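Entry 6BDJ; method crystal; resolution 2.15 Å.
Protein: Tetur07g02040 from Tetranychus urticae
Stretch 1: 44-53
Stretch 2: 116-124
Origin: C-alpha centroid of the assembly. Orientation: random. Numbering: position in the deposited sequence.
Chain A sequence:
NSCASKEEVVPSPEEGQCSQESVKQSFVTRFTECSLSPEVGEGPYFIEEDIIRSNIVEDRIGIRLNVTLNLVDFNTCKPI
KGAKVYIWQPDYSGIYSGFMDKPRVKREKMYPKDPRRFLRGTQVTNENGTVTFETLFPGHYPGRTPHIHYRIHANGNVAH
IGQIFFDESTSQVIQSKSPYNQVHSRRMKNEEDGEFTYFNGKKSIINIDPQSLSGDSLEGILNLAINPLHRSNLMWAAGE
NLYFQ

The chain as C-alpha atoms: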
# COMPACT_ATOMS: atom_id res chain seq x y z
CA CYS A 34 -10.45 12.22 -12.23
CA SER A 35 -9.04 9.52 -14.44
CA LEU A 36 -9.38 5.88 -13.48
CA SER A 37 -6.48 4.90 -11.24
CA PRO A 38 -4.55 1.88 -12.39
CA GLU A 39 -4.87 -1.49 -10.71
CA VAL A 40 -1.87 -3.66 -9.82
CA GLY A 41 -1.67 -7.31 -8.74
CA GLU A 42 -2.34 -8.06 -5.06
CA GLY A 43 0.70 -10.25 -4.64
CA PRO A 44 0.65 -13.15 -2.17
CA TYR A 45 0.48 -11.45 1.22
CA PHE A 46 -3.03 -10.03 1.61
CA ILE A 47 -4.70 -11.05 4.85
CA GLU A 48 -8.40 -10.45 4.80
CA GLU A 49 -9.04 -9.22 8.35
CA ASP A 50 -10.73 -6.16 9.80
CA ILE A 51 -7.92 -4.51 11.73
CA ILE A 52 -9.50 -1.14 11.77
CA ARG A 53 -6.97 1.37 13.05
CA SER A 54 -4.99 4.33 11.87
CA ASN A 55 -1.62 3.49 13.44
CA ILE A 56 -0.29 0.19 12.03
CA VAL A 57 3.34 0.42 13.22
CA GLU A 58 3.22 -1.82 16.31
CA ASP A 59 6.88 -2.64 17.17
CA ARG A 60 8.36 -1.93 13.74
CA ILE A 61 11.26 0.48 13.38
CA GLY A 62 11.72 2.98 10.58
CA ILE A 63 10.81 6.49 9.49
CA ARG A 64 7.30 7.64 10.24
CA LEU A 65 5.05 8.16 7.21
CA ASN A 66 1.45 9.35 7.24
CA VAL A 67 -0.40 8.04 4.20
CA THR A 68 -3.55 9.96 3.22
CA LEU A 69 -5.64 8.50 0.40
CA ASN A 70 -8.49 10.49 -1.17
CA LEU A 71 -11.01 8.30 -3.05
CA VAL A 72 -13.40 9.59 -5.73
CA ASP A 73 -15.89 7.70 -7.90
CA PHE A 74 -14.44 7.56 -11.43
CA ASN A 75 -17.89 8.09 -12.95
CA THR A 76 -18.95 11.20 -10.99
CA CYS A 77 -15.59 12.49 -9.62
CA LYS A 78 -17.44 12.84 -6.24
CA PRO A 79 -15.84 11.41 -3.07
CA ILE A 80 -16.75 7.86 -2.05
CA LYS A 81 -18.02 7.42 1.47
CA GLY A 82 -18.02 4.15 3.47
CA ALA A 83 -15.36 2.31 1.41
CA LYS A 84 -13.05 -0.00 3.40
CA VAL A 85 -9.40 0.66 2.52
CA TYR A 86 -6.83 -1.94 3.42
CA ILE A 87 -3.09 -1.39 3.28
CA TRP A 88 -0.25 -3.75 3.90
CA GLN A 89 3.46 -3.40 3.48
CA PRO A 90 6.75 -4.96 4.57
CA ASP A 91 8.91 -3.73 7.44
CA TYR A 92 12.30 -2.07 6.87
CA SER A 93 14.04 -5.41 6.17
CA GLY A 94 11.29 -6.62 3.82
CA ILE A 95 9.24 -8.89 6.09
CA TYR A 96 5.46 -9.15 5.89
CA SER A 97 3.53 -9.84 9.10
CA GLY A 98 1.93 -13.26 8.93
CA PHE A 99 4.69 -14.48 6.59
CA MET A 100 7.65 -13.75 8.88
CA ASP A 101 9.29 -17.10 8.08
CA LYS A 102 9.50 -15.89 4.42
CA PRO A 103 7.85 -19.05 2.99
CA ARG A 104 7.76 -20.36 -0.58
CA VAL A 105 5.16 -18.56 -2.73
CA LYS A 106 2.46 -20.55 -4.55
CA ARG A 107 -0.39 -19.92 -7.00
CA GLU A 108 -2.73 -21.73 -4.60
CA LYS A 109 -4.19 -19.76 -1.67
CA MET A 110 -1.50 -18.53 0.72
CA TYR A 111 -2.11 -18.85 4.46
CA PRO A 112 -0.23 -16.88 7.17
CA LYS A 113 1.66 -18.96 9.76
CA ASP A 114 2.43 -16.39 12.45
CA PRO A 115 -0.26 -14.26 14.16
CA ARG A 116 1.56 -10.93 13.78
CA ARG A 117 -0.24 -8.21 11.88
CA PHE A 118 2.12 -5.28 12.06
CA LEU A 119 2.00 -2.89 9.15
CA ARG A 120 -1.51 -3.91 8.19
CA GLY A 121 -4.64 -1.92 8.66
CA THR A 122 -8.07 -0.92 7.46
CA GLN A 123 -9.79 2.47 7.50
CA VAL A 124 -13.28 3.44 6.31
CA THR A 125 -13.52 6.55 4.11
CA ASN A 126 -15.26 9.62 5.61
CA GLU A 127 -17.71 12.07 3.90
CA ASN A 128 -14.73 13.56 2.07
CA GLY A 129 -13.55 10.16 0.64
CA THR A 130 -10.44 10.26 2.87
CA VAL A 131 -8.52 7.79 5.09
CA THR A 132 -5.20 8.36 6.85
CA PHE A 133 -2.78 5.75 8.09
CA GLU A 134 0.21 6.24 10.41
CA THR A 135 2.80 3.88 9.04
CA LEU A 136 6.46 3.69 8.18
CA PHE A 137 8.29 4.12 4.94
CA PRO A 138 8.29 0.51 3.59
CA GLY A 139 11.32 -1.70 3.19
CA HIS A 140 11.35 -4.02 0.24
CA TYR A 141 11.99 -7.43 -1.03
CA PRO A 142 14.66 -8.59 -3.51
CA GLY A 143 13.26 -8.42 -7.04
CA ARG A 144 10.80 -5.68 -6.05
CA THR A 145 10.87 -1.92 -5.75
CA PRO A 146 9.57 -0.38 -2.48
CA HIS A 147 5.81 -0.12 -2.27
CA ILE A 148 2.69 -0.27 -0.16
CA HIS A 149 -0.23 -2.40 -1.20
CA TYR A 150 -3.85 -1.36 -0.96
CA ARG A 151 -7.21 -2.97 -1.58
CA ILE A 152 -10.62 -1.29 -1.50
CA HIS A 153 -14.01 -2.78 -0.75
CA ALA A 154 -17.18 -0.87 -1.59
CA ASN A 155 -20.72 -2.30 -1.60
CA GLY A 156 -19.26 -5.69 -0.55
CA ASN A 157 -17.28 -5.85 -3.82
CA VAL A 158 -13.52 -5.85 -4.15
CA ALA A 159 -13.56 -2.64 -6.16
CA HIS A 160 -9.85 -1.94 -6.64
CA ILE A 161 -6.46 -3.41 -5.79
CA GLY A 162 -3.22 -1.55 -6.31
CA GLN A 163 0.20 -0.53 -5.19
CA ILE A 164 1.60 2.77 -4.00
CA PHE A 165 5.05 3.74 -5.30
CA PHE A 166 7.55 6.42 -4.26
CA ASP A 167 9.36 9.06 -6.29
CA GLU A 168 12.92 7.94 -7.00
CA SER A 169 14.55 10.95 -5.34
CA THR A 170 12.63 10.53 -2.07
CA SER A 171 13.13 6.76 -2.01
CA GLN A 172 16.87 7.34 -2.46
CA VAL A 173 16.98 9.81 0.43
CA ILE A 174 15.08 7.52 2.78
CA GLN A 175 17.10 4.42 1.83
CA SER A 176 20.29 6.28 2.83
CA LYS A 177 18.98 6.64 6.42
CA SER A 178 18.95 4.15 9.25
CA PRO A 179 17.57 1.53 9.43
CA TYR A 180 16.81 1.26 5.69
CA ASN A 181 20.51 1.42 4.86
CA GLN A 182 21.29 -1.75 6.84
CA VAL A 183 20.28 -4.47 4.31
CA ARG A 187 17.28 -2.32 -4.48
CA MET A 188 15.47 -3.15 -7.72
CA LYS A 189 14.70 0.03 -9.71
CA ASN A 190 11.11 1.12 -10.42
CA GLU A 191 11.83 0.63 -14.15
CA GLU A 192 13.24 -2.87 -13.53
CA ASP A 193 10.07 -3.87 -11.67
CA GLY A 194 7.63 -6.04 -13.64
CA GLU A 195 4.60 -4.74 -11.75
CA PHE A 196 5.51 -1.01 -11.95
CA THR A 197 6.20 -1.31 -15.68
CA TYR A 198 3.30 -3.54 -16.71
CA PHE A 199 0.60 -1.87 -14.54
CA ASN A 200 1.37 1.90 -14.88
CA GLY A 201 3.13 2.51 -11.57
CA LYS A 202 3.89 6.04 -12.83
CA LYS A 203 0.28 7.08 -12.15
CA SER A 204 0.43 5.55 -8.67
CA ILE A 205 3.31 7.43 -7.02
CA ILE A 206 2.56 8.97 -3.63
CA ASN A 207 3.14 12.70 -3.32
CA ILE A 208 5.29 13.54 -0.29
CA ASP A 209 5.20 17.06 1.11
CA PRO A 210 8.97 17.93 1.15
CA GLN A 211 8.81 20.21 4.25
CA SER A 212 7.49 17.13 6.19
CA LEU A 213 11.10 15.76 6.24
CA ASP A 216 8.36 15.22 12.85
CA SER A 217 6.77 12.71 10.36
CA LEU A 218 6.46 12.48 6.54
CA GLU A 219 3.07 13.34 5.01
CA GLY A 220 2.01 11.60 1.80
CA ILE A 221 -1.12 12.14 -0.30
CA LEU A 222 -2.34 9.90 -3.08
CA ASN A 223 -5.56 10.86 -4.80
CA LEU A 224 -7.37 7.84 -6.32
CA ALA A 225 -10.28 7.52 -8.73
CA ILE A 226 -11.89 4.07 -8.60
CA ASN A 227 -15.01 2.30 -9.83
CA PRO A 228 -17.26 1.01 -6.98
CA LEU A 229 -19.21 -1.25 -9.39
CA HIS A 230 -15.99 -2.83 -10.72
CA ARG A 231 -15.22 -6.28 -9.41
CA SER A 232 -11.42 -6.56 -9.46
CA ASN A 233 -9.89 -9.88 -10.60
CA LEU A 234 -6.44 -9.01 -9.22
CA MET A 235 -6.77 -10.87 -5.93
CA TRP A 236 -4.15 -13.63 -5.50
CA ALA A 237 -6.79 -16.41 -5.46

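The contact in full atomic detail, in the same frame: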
# COMPACT_ATOMS: atom_id res chain seq x y z
N PRO A 44 1.03 -12.01 -2.99
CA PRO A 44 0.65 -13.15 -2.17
C PRO A 44 0.34 -12.90 -0.71
O PRO A 44 -0.04 -13.84 -0.01
CB PRO A 44 1.87 -14.08 -2.26
CG PRO A 44 2.99 -13.26 -2.84
CD PRO A 44 2.49 -11.87 -3.06
N TYR A 45 0.50 -11.67 -0.22
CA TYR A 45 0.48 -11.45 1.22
C TYR A 45 -0.70 -10.69 1.79
O TYR A 45 -0.64 -10.24 2.95
CB TYR A 45 1.79 -10.82 1.68
CG TYR A 45 3.01 -11.62 1.23
CD1 TYR A 45 3.11 -12.99 1.46
CD2 TYR A 45 4.05 -11.00 0.56
CE1 TYR A 45 4.23 -13.71 1.07
CE2 TYR A 45 5.19 -11.71 0.15
CZ TYR A 45 5.27 -13.06 0.41
OH TYR A 45 6.38 -13.75 0.01
N PHE A 46 -1.81 -10.61 1.04
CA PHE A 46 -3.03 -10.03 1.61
C PHE A 46 -3.56 -10.95 2.67
O PHE A 46 -3.53 -12.18 2.52
CB PHE A 46 -4.11 -9.76 0.57
CG PHE A 46 -5.33 -9.07 1.14
CD1 PHE A 46 -5.23 -7.85 1.81
CD2 PHE A 46 -6.60 -9.66 1.04
CE1 PHE A 46 -6.35 -7.24 2.36
CE2 PHE A 46 -7.71 -9.05 1.56
CZ PHE A 46 -7.60 -7.84 2.22
N ILE A 47 -4.04 -10.33 3.77
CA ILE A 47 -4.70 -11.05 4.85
C ILE A 47 -6.01 -10.33 5.09
O ILE A 47 -6.04 -9.18 5.51
CB ILE A 47 -3.88 -11.09 6.14
CG1 ILE A 47 -2.60 -11.88 5.92
CG2 ILE A 47 -4.67 -11.79 7.26
CD1 ILE A 47 -1.64 -11.90 7.12
N GLU A 48 -7.08 -11.04 4.80
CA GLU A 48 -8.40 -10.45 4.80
C GLU A 48 -8.96 -10.45 6.22
O GLU A 48 -9.65 -11.38 6.63
CB GLU A 48 -9.32 -11.18 3.83
CG GLU A 48 -10.59 -10.38 3.60
CD GLU A 48 -11.50 -10.89 2.48
OE1 GLU A 48 -11.17 -11.89 1.80
OE2 GLU A 48 -12.55 -10.25 2.31
N GLU A 49 -8.63 -9.41 6.95
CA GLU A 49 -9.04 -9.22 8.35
C GLU A 49 -9.33 -7.76 8.58
O GLU A 49 -8.58 -6.91 8.14
CB GLU A 49 -7.94 -9.68 9.31
CG GLU A 49 -7.80 -11.21 9.45
CD GLU A 49 -6.57 -11.62 10.26
OE1 GLU A 49 -5.83 -10.71 10.72
OE2 GLU A 49 -6.31 -12.84 10.41
N ASP A 50 -10.41 -7.49 9.31
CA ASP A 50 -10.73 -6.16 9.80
C ASP A 50 -9.80 -5.88 10.99
O ASP A 50 -9.99 -6.41 12.09
CB ASP A 50 -12.20 -6.07 10.25
CG ASP A 50 -13.20 -6.04 9.07
OD1 ASP A 50 -12.78 -6.21 7.90
OD2 ASP A 50 -14.42 -5.86 9.31
N ILE A 51 -8.79 -5.06 10.73
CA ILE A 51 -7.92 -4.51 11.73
C ILE A 51 -8.03 -3.02 11.54
O ILE A 51 -7.20 -2.39 10.87
CB ILE A 51 -6.49 -5.01 11.59
CG1 ILE A 51 -6.49 -6.54 11.60
CG2 ILE A 51 -5.65 -4.49 12.76
CD1 ILE A 51 -5.14 -7.16 11.24
N ILE A 52 -9.09 -2.47 12.09
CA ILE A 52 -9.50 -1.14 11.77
C ILE A 52 -8.84 -0.19 12.73
O ILE A 52 -9.26 -0.06 13.87
CB ILE A 52 -11.02 -0.98 11.79
CG1 ILE A 52 -11.68 -2.02 10.87
CG2 ILE A 52 -11.42 0.45 11.36
CD1 ILE A 52 -13.18 -2.18 11.08
N ARG A 53 -7.79 0.47 12.25
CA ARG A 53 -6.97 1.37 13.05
C ARG A 53 -6.18 2.26 12.13
O ARG A 53 -5.85 1.85 10.99
CB ARG A 53 -5.95 0.57 13.87
CG ARG A 53 -4.93 -0.16 13.02
CD ARG A 53 -4.09 -1.10 13.81
NE ARG A 53 -3.36 -2.06 12.97
CZ ARG A 53 -2.42 -2.88 13.45
NH1 ARG A 53 -2.12 -2.84 14.75
NH2 ARG A 53 -1.82 -3.75 12.66
N ARG A 116 1.25 -12.35 13.84
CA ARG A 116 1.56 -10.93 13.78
C ARG A 116 0.86 -10.25 12.59
O ARG A 116 0.69 -10.84 11.54
CB ARG A 116 3.07 -10.68 13.67
CG ARG A 116 3.92 -11.15 14.87
CD ARG A 116 3.49 -10.48 16.16
NE ARG A 116 3.43 -9.00 16.11
CZ ARG A 116 4.44 -8.16 16.29
NH1 ARG A 116 4.20 -6.84 16.25
NH2 ARG A 116 5.68 -8.61 16.46
N ARG A 117 0.48 -9.01 12.80
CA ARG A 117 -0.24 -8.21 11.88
C ARG A 117 0.28 -6.79 11.82
O ARG A 117 -0.43 -5.88 11.38
CB ARG A 117 -1.72 -8.21 12.23
CG ARG A 117 -2.36 -9.61 12.21
CD ARG A 117 -2.38 -10.18 10.79
NE ARG A 117 -3.07 -11.47 10.81
CZ ARG A 117 -2.47 -12.65 10.91
NH1 ARG A 117 -1.14 -12.74 11.03
NH2 ARG A 117 -3.21 -13.74 10.93
N PHE A 118 1.54 -6.59 12.20
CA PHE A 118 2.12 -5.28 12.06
C PHE A 118 2.07 -4.86 10.59
O PHE A 118 2.10 -5.69 9.67
CB PHE A 118 3.58 -5.22 12.57
CG PHE A 118 4.54 -6.19 11.90
CD1 PHE A 118 4.99 -5.99 10.60
CD2 PHE A 118 5.05 -7.28 12.59
CE1 PHE A 118 5.87 -6.87 9.99
CE2 PHE A 118 5.93 -8.17 12.00
CZ PHE A 118 6.35 -7.96 10.70
N LEU A 119 2.01 -3.54 10.43
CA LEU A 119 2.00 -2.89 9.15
C LEU A 119 0.85 -3.35 8.24
O LEU A 119 0.99 -3.40 7.00
CB LEU A 119 3.37 -3.02 8.50
CG LEU A 119 4.51 -2.30 9.26
CD1 LEU A 119 5.87 -2.58 8.66
CD2 LEU A 119 4.32 -0.80 9.38
N ARG A 120 -0.29 -3.63 8.87
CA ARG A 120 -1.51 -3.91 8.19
C ARG A 120 -2.57 -3.10 8.84
O ARG A 120 -2.62 -3.01 10.09
CB ARG A 120 -1.84 -5.39 8.32
CG ARG A 120 -0.82 -6.29 7.64
CD ARG A 120 -1.20 -7.74 7.84
NE ARG A 120 -0.18 -8.52 7.15
CZ ARG A 120 -0.24 -8.90 5.87
NH1 ARG A 120 -1.28 -8.61 5.10
NH2 ARG A 120 0.78 -9.59 5.36
N GLY A 121 -3.44 -2.50 8.05
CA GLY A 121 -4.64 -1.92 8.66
C GLY A 121 -5.72 -1.61 7.67
O GLY A 121 -5.46 -1.61 6.46
N THR A 122 -6.89 -1.29 8.21
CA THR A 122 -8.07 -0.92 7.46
C THR A 122 -8.59 0.39 7.98
O THR A 122 -8.60 0.59 9.19
CB THR A 122 -9.17 -1.97 7.63
OG1 THR A 122 -8.63 -3.27 7.36
CG2 THR A 122 -10.32 -1.70 6.68
N GLN A 123 -9.02 1.28 7.09
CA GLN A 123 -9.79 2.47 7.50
C GLN A 123 -10.98 2.69 6.53
O GLN A 123 -10.90 2.36 5.34
CB GLN A 123 -8.90 3.70 7.53
CG GLN A 123 -7.85 3.70 8.64
CD GLN A 123 -8.47 4.03 9.98
OE1 GLN A 123 -8.91 3.16 10.73
NE2 GLN A 123 -8.56 5.30 10.27
N VAL A 124 -12.05 3.24 7.05
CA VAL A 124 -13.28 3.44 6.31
C VAL A 124 -13.25 4.90 5.91
O VAL A 124 -12.97 5.76 6.77
CB VAL A 124 -14.50 3.16 7.22
CG1 VAL A 124 -15.83 3.45 6.50
CG2 VAL A 124 -14.46 1.72 7.73
O HOH W 1 -3.89 -7.56 5.28
O HOH W 2 -6.32 -5.00 7.85

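This contact is a single backbone bridge between an irregular segment and a strand, extended by three arginines whose guanidinium groups bind carbonyl oxygens and a carboxylate. Residues 120-124 form the strand; 44-53 have no regular structure and approach the strand backbone closely only near Ile-51 to Arg-53. Together, 44-53 and 116-124 bury 690 Å², both sides summed.

The bridge pairs Ile-52 with Thr-122, their CA atoms 4.5 Å apart. Thr-122 N donates to Ile-51 O at 2.9 Å, and Arg-53 N donates to Thr-122 O at 3.2 Å, so two hydrogen bonds flank Ile-52. A CA-H...O contact, Ile-52 CA to Thr-122 O at 3.2 Å, accompanies them. Beside the bridge, Gly-121 CA makes a CA-H...O contact with Ile-51 O at 3.4 Å. The lack of a side chain matters more at Arg-53 O, which an ideal Gly-121 CB would approach to 3.3 Å.

Arginine suits these sites because its planar cation carries several donors that can share one carbonyl oxygen or pair with a carboxylate. Although the CA-to-CB bond of Arg-53 points away, its long chain returns to the strand, where NE and NH2 both donate to Arg-120 O, at 3.1 and 2.8 Å. Arg-120, in turn, reaches the start of the other stretch: its NH1 and NH2 fork onto Tyr-45 O at 2.8 and 2.9 Å. Water 1 accepts from Arg-120 NH1 (2.8 Å) and donates to Ile-47 O (2.7 Å), extending that link.

Arg-117 meets an acid instead. Its NE forms a salt bridge with Glu-49 OE1 at 2.9 Å, and NH2 donates to Glu-49 OE2 at 3.3 Å, so both carboxylate oxygens are engaged at the guanidinium edge. Edge bonding leaves the faces free for apolar packing: Ile-47 CD1 lies over one face of both Arg-117 and Arg-120, 3.5 Å from Arg-120 CZ. Ile-51 CD1 packs against Arg-117 CB at 3.7 Å, using the aliphatic part of that side chain.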